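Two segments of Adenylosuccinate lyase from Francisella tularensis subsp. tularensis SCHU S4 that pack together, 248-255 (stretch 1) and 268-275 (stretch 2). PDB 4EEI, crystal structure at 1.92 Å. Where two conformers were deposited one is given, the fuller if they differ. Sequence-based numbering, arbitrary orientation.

Stretch 1, residues 248-255: VFEVYEGF
Stretch 2 268-275: KKNPISTE

What anchors the two stretches? The buried carboxylate of Glu-253 reaches the start of the helix that begins at Ile-272 and accepts three hydrogen bonds there. Ser-273 N donates to Glu-253 OE1 (2.9 Å, 158°), while Thr-274 N (156°) and Thr-274 OG1 both donate to Glu-253 OE2, each at 2.9 Å. First-turn amides lack partners within their own helix, and an acid with two oxygens suits them. Glu-253, phi/psi -69/131, points toward the helix with chi1 m, chi2 t and chi3 1°; Thr-274 takes chi1 p, and Ser-273, chi1 t, bonds its OG elsewhere in the structure.

How does the backbone of stretch 2 prepare this site? Lys-269 (-96/113) and Asn-270 (-145/155) are extended, Pro-271 (-90/56) occupies the N-cap position, and Ile-272 to Glu-275 are helical. Glu-275 N donates to Pro-271 O (3.1 Å), and Ile-272 N gives a weak bond to Asn-270 O (2.9 Å). Although Glu-253 OE1 lies 3.3 Å from Ile-272 N, the angle is too poor for a hydrogen bond.

Does water join the backbones? One water donates to Glu-253 O (2.8 Å) and Asn-270 O (3.2 Å), satisfying a carbonyl on each stretch near the register pairs Tyr-252 with Lys-269 (CA to CA 6.6 Å) and Glu-253 with Pro-271 (CA to CA 6.0 Å).

What packs beside the polar anchor? Lys-269, pointing toward stretch 1 with chi angles m, t, t, p, lays its long aliphatic chain among three rings. Its CE sits 3.4 Å from the centroid of the Tyr-252 ring (chi1 p, chi2 -98°) in a CH-pi contact, and NZ makes a cation-pi interaction with that centroid at 4.7 Å. The ring edges of Phe-249 and poorly ordered Phe-255 approach it, CZ to Lys-269 CD at 4.1 Å and CZ to Lys-269 CG at 3.7 Å respectively. Altogether, 395 Å² is buried.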

# COMPACT_ATOMS: atom_id res chain seq x y z
N VAL B 248 5.73 31.32 -9.58
CA VAL B 248 4.35 31.65 -9.91
C VAL B 248 3.77 32.73 -9.01
O VAL B 248 3.25 33.74 -9.49
CB VAL B 248 3.45 30.40 -9.80
CG1 VAL B 248 2.08 30.67 -10.40
CG2 VAL B 248 4.11 29.21 -10.48
N PHE B 249 3.87 32.53 -7.70
CA PHE B 249 3.49 33.54 -6.71
C PHE B 249 2.08 34.11 -6.89
O PHE B 249 1.89 35.31 -6.77
CB PHE B 249 4.52 34.67 -6.65
CG PHE B 249 4.63 35.31 -5.29
CD1 PHE B 249 4.56 34.53 -4.15
CD2 PHE B 249 4.78 36.67 -5.17
CE1 PHE B 249 4.65 35.11 -2.90
CE2 PHE B 249 4.87 37.26 -3.92
CZ PHE B 249 4.81 36.48 -2.78
N GLU B 250 1.10 33.26 -7.18
CA GLU B 250 -0.26 33.74 -7.39
C GLU B 250 -1.06 33.76 -6.08
O GLU B 250 -2.07 34.47 -5.98
CB GLU B 250 -0.95 32.90 -8.48
CG GLU B 250 -0.37 33.18 -9.88
CD GLU B 250 -1.00 32.36 -11.01
OE1 GLU B 250 -1.94 31.57 -10.74
OE2 GLU B 250 -0.55 32.52 -12.17
N VAL B 251 -0.62 32.99 -5.09
CA VAL B 251 -1.23 33.03 -3.75
C VAL B 251 -0.15 32.94 -2.69
O VAL B 251 0.98 32.56 -2.98
CB VAL B 251 -2.19 31.83 -3.51
CG1 VAL B 251 -3.23 31.71 -4.61
CG2 VAL B 251 -1.39 30.53 -3.41
N TYR B 252 -0.49 33.29 -1.45
CA TYR B 252 0.36 32.92 -0.32
C TYR B 252 -0.50 32.59 0.90
O TYR B 252 -1.60 33.12 1.04
CB TYR B 252 1.43 33.97 0.00
CG TYR B 252 0.95 35.35 0.46
CD1 TYR B 252 0.87 36.41 -0.44
CD2 TYR B 252 0.63 35.60 1.79
CE1 TYR B 252 0.46 37.68 -0.03
CE2 TYR B 252 0.22 36.85 2.21
CZ TYR B 252 0.14 37.89 1.30
OH TYR B 252 -0.27 39.13 1.73
N GLU B 253 -0.01 31.70 1.75
CA GLU B 253 -0.72 31.37 2.99
C GLU B 253 -0.68 32.57 3.92
O GLU B 253 0.37 33.17 4.13
CB GLU B 253 -0.12 30.12 3.66
CG GLU B 253 -0.41 28.82 2.90
CD GLU B 253 0.18 27.58 3.56
OE1 GLU B 253 0.81 27.70 4.64
OE2 GLU B 253 0.02 26.47 2.99
N GLY B 254 -1.84 32.93 4.46
CA GLY B 254 -1.95 34.13 5.28
C GLY B 254 -1.40 33.91 6.68
O GLY B 254 -1.09 32.79 7.08
N PHE B 255 -1.26 35.00 7.43
CA PHE B 255 -0.76 34.90 8.80
C PHE B 255 -1.63 35.71 9.76
O PHE B 255 -1.41 35.69 10.97
CB PHE B 255 0.70 35.35 8.90
CG PHE B 255 1.32 35.75 7.59
CD1 PHE B 255 1.01 36.98 7.01
CD2 PHE B 255 2.24 34.93 6.95
CE1 PHE B 255 1.58 37.36 5.81
CE2 PHE B 255 2.82 35.31 5.75
CZ PHE B 255 2.49 36.53 5.18
N LYS B 268 9.63 33.57 5.19
CA LYS B 268 8.45 34.10 5.87
C LYS B 268 7.17 33.69 5.15
O LYS B 268 6.28 33.10 5.75
CB LYS B 268 8.53 35.62 5.98
CG LYS B 268 7.35 36.25 6.71
CD LYS B 268 6.88 37.50 5.99
CE LYS B 268 6.53 38.61 6.97
NZ LYS B 268 7.47 39.76 6.86
N LYS B 269 7.11 33.90 3.84
CA LYS B 269 6.01 33.37 3.06
C LYS B 269 6.42 32.04 2.43
O LYS B 269 7.35 31.99 1.63
CB LYS B 269 5.59 34.35 1.97
CG LYS B 269 4.86 35.59 2.48
CD LYS B 269 4.48 36.51 1.33
CE LYS B 269 3.65 37.68 1.81
NZ LYS B 269 4.50 38.79 2.32
N ASN B 270 5.71 31.06 2.97
CA ASN B 270 5.88 29.66 2.58
C ASN B 270 4.55 28.91 2.61
O ASN B 270 3.74 29.13 3.51
CB ASN B 270 6.89 28.96 3.50
CG ASN B 270 8.29 29.52 3.36
OD1 ASN B 270 8.85 29.56 2.26
ND2 ASN B 270 8.87 29.94 4.47
N PRO B 271 4.46 27.84 1.82
CA PRO B 271 3.25 27.03 1.97
C PRO B 271 3.44 25.93 3.02
O PRO B 271 3.24 24.76 2.72
CB PRO B 271 3.07 26.40 0.58
CG PRO B 271 4.48 26.29 0.05
CD PRO B 271 5.21 27.51 0.59
N ILE B 272 3.81 26.31 4.24
CA ILE B 272 4.09 25.31 5.26
C ILE B 272 2.86 24.52 5.67
O ILE B 272 2.96 23.35 6.04
CB ILE B 272 4.75 25.92 6.51
CG1 ILE B 272 3.94 27.11 7.01
CG2 ILE B 272 6.21 26.30 6.20
CD1 ILE B 272 4.40 27.64 8.35
N SER B 273 1.68 25.13 5.60
CA SER B 273 0.46 24.41 5.99
C SER B 273 0.09 23.32 5.00
O SER B 273 -0.19 22.17 5.38
CB SER B 273 -0.70 25.39 6.17
OG SER B 273 -1.84 24.72 6.66
N THR B 274 0.09 23.66 3.72
CA THR B 274 -0.28 22.67 2.71
C THR B 274 0.77 21.57 2.61
O THR B 274 0.47 20.44 2.21
CB THR B 274 -0.61 23.32 1.36
OG1 THR B 274 0.40 24.29 1.04
CG2 THR B 274 -1.95 24.04 1.44
N GLU B 275 2.01 21.88 2.98
CA GLU B 275 3.04 20.84 3.05
C GLU B 275 2.77 19.88 4.21
O GLU B 275 2.79 18.66 4.05
CB GLU B 275 4.45 21.45 3.11
CG GLU B 275 4.87 22.04 1.77
CD GLU B 275 6.22 22.74 1.79
OE1 GLU B 275 7.00 22.56 2.75
OE2 GLU B 275 6.50 23.48 0.82
O HOH W 1 2.81 32.18 3.32